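Local coordinates for protein eukaryotic translation initiation factor 2D (Homo sapiens, PDB 5W2F) that forms the C-terminal part of a factor that delivers tRNA to the P-site of the eukaryotic ribosome without needing GTP, at residues S31-R34 against T35-N39; R130-A134 against Y135-P139; H176-G179 against W180-E184. All coordinates share one frame; numbering follows the deposited sequence.

Contact 1 of 3, residues S31-R34 against T35-N39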
# COMPACT_ATOMS: atom_id res chain seq x y z
N SER A 31 -3.00 12.00 -8.51
CA SER A 31 -3.16 13.12 -9.46
C SER A 31 -4.23 12.83 -10.50
O SER A 31 -4.94 13.73 -10.93
CB SER A 31 -1.85 13.46 -10.14
OG SER A 31 -1.33 12.34 -10.84
N GLU A 32 -4.35 11.56 -10.90
CA GLU A 32 -5.37 11.15 -11.85
C GLU A 32 -6.75 11.22 -11.22
O GLU A 32 -7.71 11.66 -11.86
CB GLU A 32 -5.11 9.74 -12.37
CG GLU A 32 -3.84 9.60 -13.16
CD GLU A 32 -3.61 8.18 -13.63
OE1 GLU A 32 -3.41 7.29 -12.77
OE2 GLU A 32 -3.62 7.96 -14.87
N VAL A 33 -6.87 10.74 -9.98
CA VAL A 33 -8.14 10.84 -9.26
C VAL A 33 -8.60 12.29 -9.18
O VAL A 33 -9.78 12.60 -9.43
CB VAL A 33 -8.05 10.23 -7.83
CG1 VAL A 33 -9.37 10.44 -7.09
CG2 VAL A 33 -7.68 8.75 -7.90
N ARG A 34 -7.66 13.18 -8.87
CA ARG A 34 -7.97 14.59 -8.74
C ARG A 34 -8.52 15.16 -10.05
O ARG A 34 -9.56 15.82 -10.06
CB ARG A 34 -6.75 15.37 -8.22
CG ARG A 34 -6.44 15.06 -6.76
CD ARG A 34 -5.14 15.71 -6.28
NE ARG A 34 -4.74 15.28 -4.94
CZ ARG A 34 -5.28 15.72 -3.79
NH1 ARG A 34 -4.84 15.24 -2.63
NH2 ARG A 34 -6.26 16.63 -3.79
N THR A 35 -7.84 14.88 -11.15
CA THR A 35 -8.30 15.32 -12.45
C THR A 35 -9.70 14.78 -12.77
O THR A 35 -10.58 15.52 -13.25
CB THR A 35 -7.30 14.88 -13.54
OG1 THR A 35 -6.06 15.54 -13.28
CG2 THR A 35 -7.79 15.21 -14.92
N ILE A 36 -9.90 13.50 -12.50
CA ILE A 36 -11.18 12.87 -12.81
C ILE A 36 -12.33 13.49 -12.02
O ILE A 36 -13.41 13.76 -12.57
CB ILE A 36 -11.11 11.36 -12.56
CG1 ILE A 36 -10.23 10.71 -13.63
CG2 ILE A 36 -12.48 10.70 -12.53
CD1 ILE A 36 -9.71 9.35 -13.24
N VAL A 37 -12.10 13.70 -10.74
CA VAL A 37 -13.15 14.24 -9.89
C VAL A 37 -13.46 15.69 -10.24
O VAL A 37 -14.63 16.10 -10.27
CB VAL A 37 -12.82 14.04 -8.40
CG1 VAL A 37 -13.80 14.76 -7.50
CG2 VAL A 37 -12.80 12.55 -8.07
N ILE A 38 -12.41 16.48 -10.50
CA ILE A 38 -12.61 17.87 -10.92
C ILE A 38 -13.42 17.89 -12.22
O ILE A 38 -14.38 18.66 -12.34
CB ILE A 38 -11.29 18.63 -11.02
CG1 ILE A 38 -10.72 18.86 -9.60
CG2 ILE A 38 -11.47 19.97 -11.72
CD1 ILE A 38 -9.28 19.31 -9.56
N ASN A 39 -13.05 17.04 -13.17
CA ASN A 39 -13.77 16.98 -14.44
C ASN A 39 -15.22 16.53 -14.27
O ASN A 39 -16.12 17.06 -14.94
CB ASN A 39 -13.07 16.08 -15.44
CG ASN A 39 -11.79 16.69 -15.98
OD1 ASN A 39 -11.58 17.90 -15.88
ND2 ASN A 39 -10.94 15.86 -16.54
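Val37 N donates to Val33 O over 2.9 Å, with an angle of 162° at the hydrogen. The neighbouring turns repeat this i to i+4 pattern. Ile36 N bonds to Glu32 O at 2.9 Å, and Ile38 N bonds to Arg34 O at 3.0 Å. Thr35 N gives Ser31 O a bond of 3.1 Å. Thr35 OG1 also leans back on Ser31 O, at 3.2 Å, because it stands beside its own backbone N (chi1 -63°). The hydroxyl could give its proton elsewhere, so this second bond is uncertain. All of this is one stretch of helix 30-43, in the SWIB/MDM2 region of the chain. On its buried side Val33 and Val37 run alongside each other in the same direction. They meet through Val33 CG1 and Val37 CG2, 4.1 Å apart. Both valines pack on helix 79-89, Val33 on Leu87 and Val37 on Leu83. Ile36 sends its CG1 branch back over the preceding turn, with CG1 3.2 Å from Glu32 O. Its side chain also touches Leu28 of strand 27-28. The carboxylate of Glu32 turns the other way along the chain, where OE1 accepts from the backbone N of Glu29.

Contact 2 of 3, residues R130-A134 against Y135-P139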
# COMPACT_ATOMS: atom_id res chain seq x y z
N ARG A 130 9.28 -10.65 8.28
CA ARG A 130 7.86 -10.63 7.96
C ARG A 130 7.58 -9.60 6.85
O ARG A 130 8.24 -8.57 6.78
CB ARG A 130 7.10 -10.19 9.25
CG ARG A 130 5.60 -9.97 9.10
CD ARG A 130 5.00 -9.50 10.41
NE ARG A 130 5.03 -10.57 11.42
CZ ARG A 130 4.03 -11.37 11.75
NH1 ARG A 130 2.84 -11.26 11.19
NH2 ARG A 130 4.23 -12.32 12.65
N ASN A 131 6.57 -9.90 6.03
CA ASN A 131 6.01 -9.03 4.99
C ASN A 131 6.81 -8.95 3.71
O ASN A 131 6.64 -8.02 2.92
CB ASN A 131 5.66 -7.63 5.51
CG ASN A 131 4.46 -7.63 6.39
OD1 ASN A 131 3.52 -8.43 6.18
ND2 ASN A 131 4.43 -6.72 7.34
N LEU A 132 7.64 -9.95 3.45
CA LEU A 132 8.37 -9.96 2.20
C LEU A 132 7.42 -9.96 1.01
O LEU A 132 7.68 -9.29 0.01
CB LEU A 132 9.30 -11.17 2.12
CG LEU A 132 10.50 -11.11 3.08
CD1 LEU A 132 11.13 -12.49 3.22
CD2 LEU A 132 11.52 -10.09 2.62
N GLU A 133 6.31 -10.70 1.11
CA GLU A 133 5.39 -10.83 -0.01
C GLU A 133 4.72 -9.49 -0.33
O GLU A 133 4.31 -9.27 -1.45
CB GLU A 133 4.36 -11.93 0.27
CG GLU A 133 4.98 -13.33 0.46
CD GLU A 133 4.18 -14.33 1.36
OE1 GLU A 133 3.86 -14.06 2.55
OE2 GLU A 133 3.88 -15.43 0.89
N ALA A 134 4.62 -8.59 0.64
CA ALA A 134 4.05 -7.25 0.41
C ALA A 134 4.86 -6.44 -0.58
O ALA A 134 4.37 -5.47 -1.15
CB ALA A 134 3.92 -6.50 1.72
N TYR A 135 6.12 -6.84 -0.78
CA TYR A 135 7.04 -6.19 -1.71
C TYR A 135 7.37 -7.07 -2.90
O TYR A 135 8.31 -6.77 -3.66
CB TYR A 135 8.31 -5.72 -0.97
CG TYR A 135 7.94 -4.66 0.01
CD1 TYR A 135 7.40 -4.98 1.25
CD2 TYR A 135 8.08 -3.31 -0.31
CE1 TYR A 135 6.97 -3.99 2.13
CE2 TYR A 135 7.66 -2.33 0.58
CZ TYR A 135 7.12 -2.67 1.79
OH TYR A 135 6.71 -1.68 2.65
N GLY A 136 6.56 -8.10 -3.13
CA GLY A 136 6.77 -8.98 -4.26
C GLY A 136 7.93 -9.93 -4.17
O GLY A 136 8.36 -10.46 -5.19
N LEU A 137 8.39 -10.20 -2.95
CA LEU A 137 9.50 -11.10 -2.74
C LEU A 137 8.97 -12.45 -2.25
O LEU A 137 8.09 -12.52 -1.42
CB LEU A 137 10.47 -10.52 -1.71
CG LEU A 137 11.16 -9.23 -2.15
CD1 LEU A 137 11.96 -8.65 -1.00
CD2 LEU A 137 12.06 -9.45 -3.37
N ASP A 138 9.54 -13.51 -2.80
CA ASP A 138 9.15 -14.89 -2.49
C ASP A 138 9.94 -15.33 -1.26
O ASP A 138 11.15 -15.43 -1.34
CB ASP A 138 9.44 -15.81 -3.69
CG ASP A 138 9.03 -17.26 -3.46
OD1 ASP A 138 8.57 -17.62 -2.36
OD2 ASP A 138 9.14 -18.03 -4.43
N PRO A 139 9.26 -15.62 -0.14
CA PRO A 139 10.00 -16.07 1.03
C PRO A 139 10.91 -17.28 0.78
O PRO A 139 12.00 -17.35 1.37
CB PRO A 139 8.90 -16.37 2.05
CG PRO A 139 7.80 -15.45 1.67
CD PRO A 139 7.83 -15.45 0.17
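The backbone makes a short 3-10 turn at Glu133-Ala134 and then swings out through Gly136, whose phi is positive (73°). Leu132 O takes two donors from opposite faces of its carbonyl plane, Tyr135 N at 3.0 Å and Leu137 N at 3.2 Å. Gly136 N bonds to Glu133 O at 3.0 Å. The paired 6-to-1 and 5-to-2 bonds, with Gly136 in the left-handed conformation, form a Schellman motif. It lies between strand 124-130 and helix 139-150 of the SUI1 region. Leu132 and Leu137, the first and last residues of the motif, cross obliquely and touch through Leu132 CD2 and Leu137 CD1, 3.9 Å apart. Leu182 of helix 175-185 packs against both. With CG beside its backbone N (chi1 -65°), the Tyr135 ring lies back against Ala134, CD1 3.8 Å from Ala134 CB. Asn131 O lies in the ring plane at its edge, 3.6 Å from Tyr135 CD1. Across the turn, Glu133 meets Pro139 at about a right angle, with Glu133 CG 3.6 Å from Pro139 CD. Beyond the turn, Tyr135 OH bonds to Cys111 O and Glu133 OE1 accepts from Leu166 N. Asp138 is the N-cap of the next helix, its OD1 accepting from Tyr140 N.

Contact 3 of 3, residues H176-G179 against W180-E184. With FMT (formic acid), chain C.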
# COMPACT_ATOMS: atom_id res chain seq x y z
N HIS A 176 22.12 -7.55 9.44
CA HIS A 176 22.97 -6.86 8.47
C HIS A 176 22.88 -7.44 7.07
O HIS A 176 22.94 -6.71 6.09
CB HIS A 176 24.41 -6.78 8.97
CG HIS A 176 25.03 -8.11 9.27
ND1 HIS A 176 24.62 -8.89 10.34
CD2 HIS A 176 26.04 -8.79 8.67
CE1 HIS A 176 25.34 -10.00 10.36
NE2 HIS A 176 26.23 -9.95 9.38
N HIS A 177 22.70 -8.75 6.97
CA HIS A 177 22.53 -9.37 5.67
C HIS A 177 21.19 -9.01 5.03
O HIS A 177 21.09 -8.92 3.80
CB HIS A 177 22.68 -10.89 5.78
CG HIS A 177 24.06 -11.32 6.15
ND1 HIS A 177 25.18 -11.02 5.41
CD2 HIS A 177 24.49 -12.05 7.21
CE1 HIS A 177 26.24 -11.55 5.99
NE2 HIS A 177 25.85 -12.19 7.08
N LEU A 178 20.15 -8.84 5.85
CA LEU A 178 18.88 -8.33 5.31
C LEU A 178 19.01 -6.90 4.83
O LEU A 178 18.36 -6.52 3.86
CB LEU A 178 17.74 -8.41 6.33
CG LEU A 178 17.00 -9.73 6.43
CD1 LEU A 178 16.29 -10.05 5.12
CD2 LEU A 178 17.92 -10.87 6.86
N GLY A 179 19.82 -6.09 5.51
CA GLY A 179 20.10 -4.75 5.00
C GLY A 179 20.67 -4.80 3.60
O GLY A 179 20.20 -4.11 2.69
N TRP A 180 21.67 -5.66 3.40
CA TRP A 180 22.22 -5.84 2.06
C TRP A 180 21.14 -6.26 1.06
O TRP A 180 20.98 -5.66 -0.00
CB TRP A 180 23.36 -6.86 2.09
CG TRP A 180 23.68 -7.41 0.74
CD1 TRP A 180 24.37 -6.78 -0.25
CD2 TRP A 180 23.24 -8.67 0.19
NE1 TRP A 180 24.42 -7.57 -1.37
CE2 TRP A 180 23.74 -8.74 -1.12
CE3 TRP A 180 22.51 -9.74 0.70
CZ2 TRP A 180 23.52 -9.84 -1.94
CZ3 TRP A 180 22.27 -10.84 -0.14
CH2 TRP A 180 22.78 -10.88 -1.44
N LEU A 181 20.43 -7.31 1.39
CA LEU A 181 19.49 -7.90 0.45
C LEU A 181 18.40 -6.92 0.08
O LEU A 181 18.10 -6.72 -1.10
CB LEU A 181 18.88 -9.19 1.03
CG LEU A 181 17.93 -9.96 0.09
CD1 LEU A 181 18.65 -10.37 -1.18
CD2 LEU A 181 17.29 -11.17 0.75
N LEU A 182 17.80 -6.29 1.08
CA LEU A 182 16.64 -5.45 0.85
C LEU A 182 17.00 -4.07 0.32
O LEU A 182 16.32 -3.58 -0.58
CB LEU A 182 15.80 -5.33 2.13
CG LEU A 182 15.28 -6.64 2.68
CD1 LEU A 182 14.53 -6.41 3.99
CD2 LEU A 182 14.40 -7.41 1.70
N LEU A 183 18.03 -3.44 0.87
CA LEU A 183 18.39 -2.08 0.46
C LEU A 183 19.28 -2.05 -0.76
O LEU A 183 19.14 -1.17 -1.59
CB LEU A 183 19.12 -1.34 1.59
CG LEU A 183 18.35 -1.19 2.90
CD1 LEU A 183 19.24 -0.50 3.93
CD2 LEU A 183 17.09 -0.38 2.71
N GLU A 184 20.22 -2.98 -0.86
CA GLU A 184 21.19 -2.94 -1.95
C GLU A 184 20.72 -3.78 -3.12
O GLU A 184 20.59 -3.27 -4.24
CB GLU A 184 22.57 -3.37 -1.46
CG GLU A 184 23.18 -2.45 -0.42
CD GLU A 184 24.57 -2.94 0.02
OE1 GLU A 184 25.40 -3.30 -0.85
OE2 GLU A 184 24.84 -2.97 1.24
C FMT C . 26.10 -8.35 3.62
O1 FMT C . 26.67 -7.76 2.71
O2 FMT C . 25.50 -9.50 3.32
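His177 ND1 donates to O2 of a formic acid molecule over 2.6 Å, and the bond is nearly straight (167° at the hydrogen). O2 lies in the plane of the imidazole, at its edge. The formic acid probably comes from the crystallisation liquor. Trp180 supports it from the next turn, with Trp180 CB 3.5 Å from the formic acid carbon. O1 of the formic acid approaches the indole obliquely. Arg149 NE gives the formic acid a second hydrogen bond, so the molecule sits between helices 139-150 and 175-185, and Arg149 also makes a cation-pi interaction with Trp180.

The indole is placed by its first torsion, which carries CG anti to the backbone N (chi1 162°). This brings the edge of the benzo ring to the preceding turn, where Trp180 CE3 is 3.5 Å from His177 O in the ring plane. His176 NE2 sits over one face of the His177 imidazole, near the rim.

His177 and Trp180 belong to helix 175-185 of the SUI1 region, three residues apart, and the helix packs on the strands 113-121 and 193-194. The turn has its own backbone bonds. Trp180 N bonds to His176 O at 3.2 Å, and Leu181 N bonds to His177 O at 3.0 Å. Farther on, Leu182 N reaches Leu178 O at 2.8 Å and Leu183 N reaches Gly179 O at 2.9 Å. The helix includes a wider pi-type turn at 180-184.

Away from the formic acid, the side chains of Leu178 and Leu182 extend in parallel, with their CD1 atoms 4.2 Å apart. Both pack on Ile115, while Leu178 also touches Leu146 and Leu181 rests on Val142, both of helix 139-150.

Overall arrangement
The three contacts follow in series along the chain. None encloses or crosses another, and each joins two adjoining segments of the chain, so no long loop is closed. Contact 1 comes first, within helix 30-43 of the SWIB/MDM2 region. Contacts 2 and 3 lie in the SUI1 region, on the other side of the chain's centre. Contact 1 is far from both, with centres about 32 Å and 38 Å away. Contact 2 links strand 124-130 to helix 139-150. Contact 3 lies within helix 175-185. These two touch: Leu182 CD2 packs 3.8 Å from Leu137 CD1, tying the turn to the later helix.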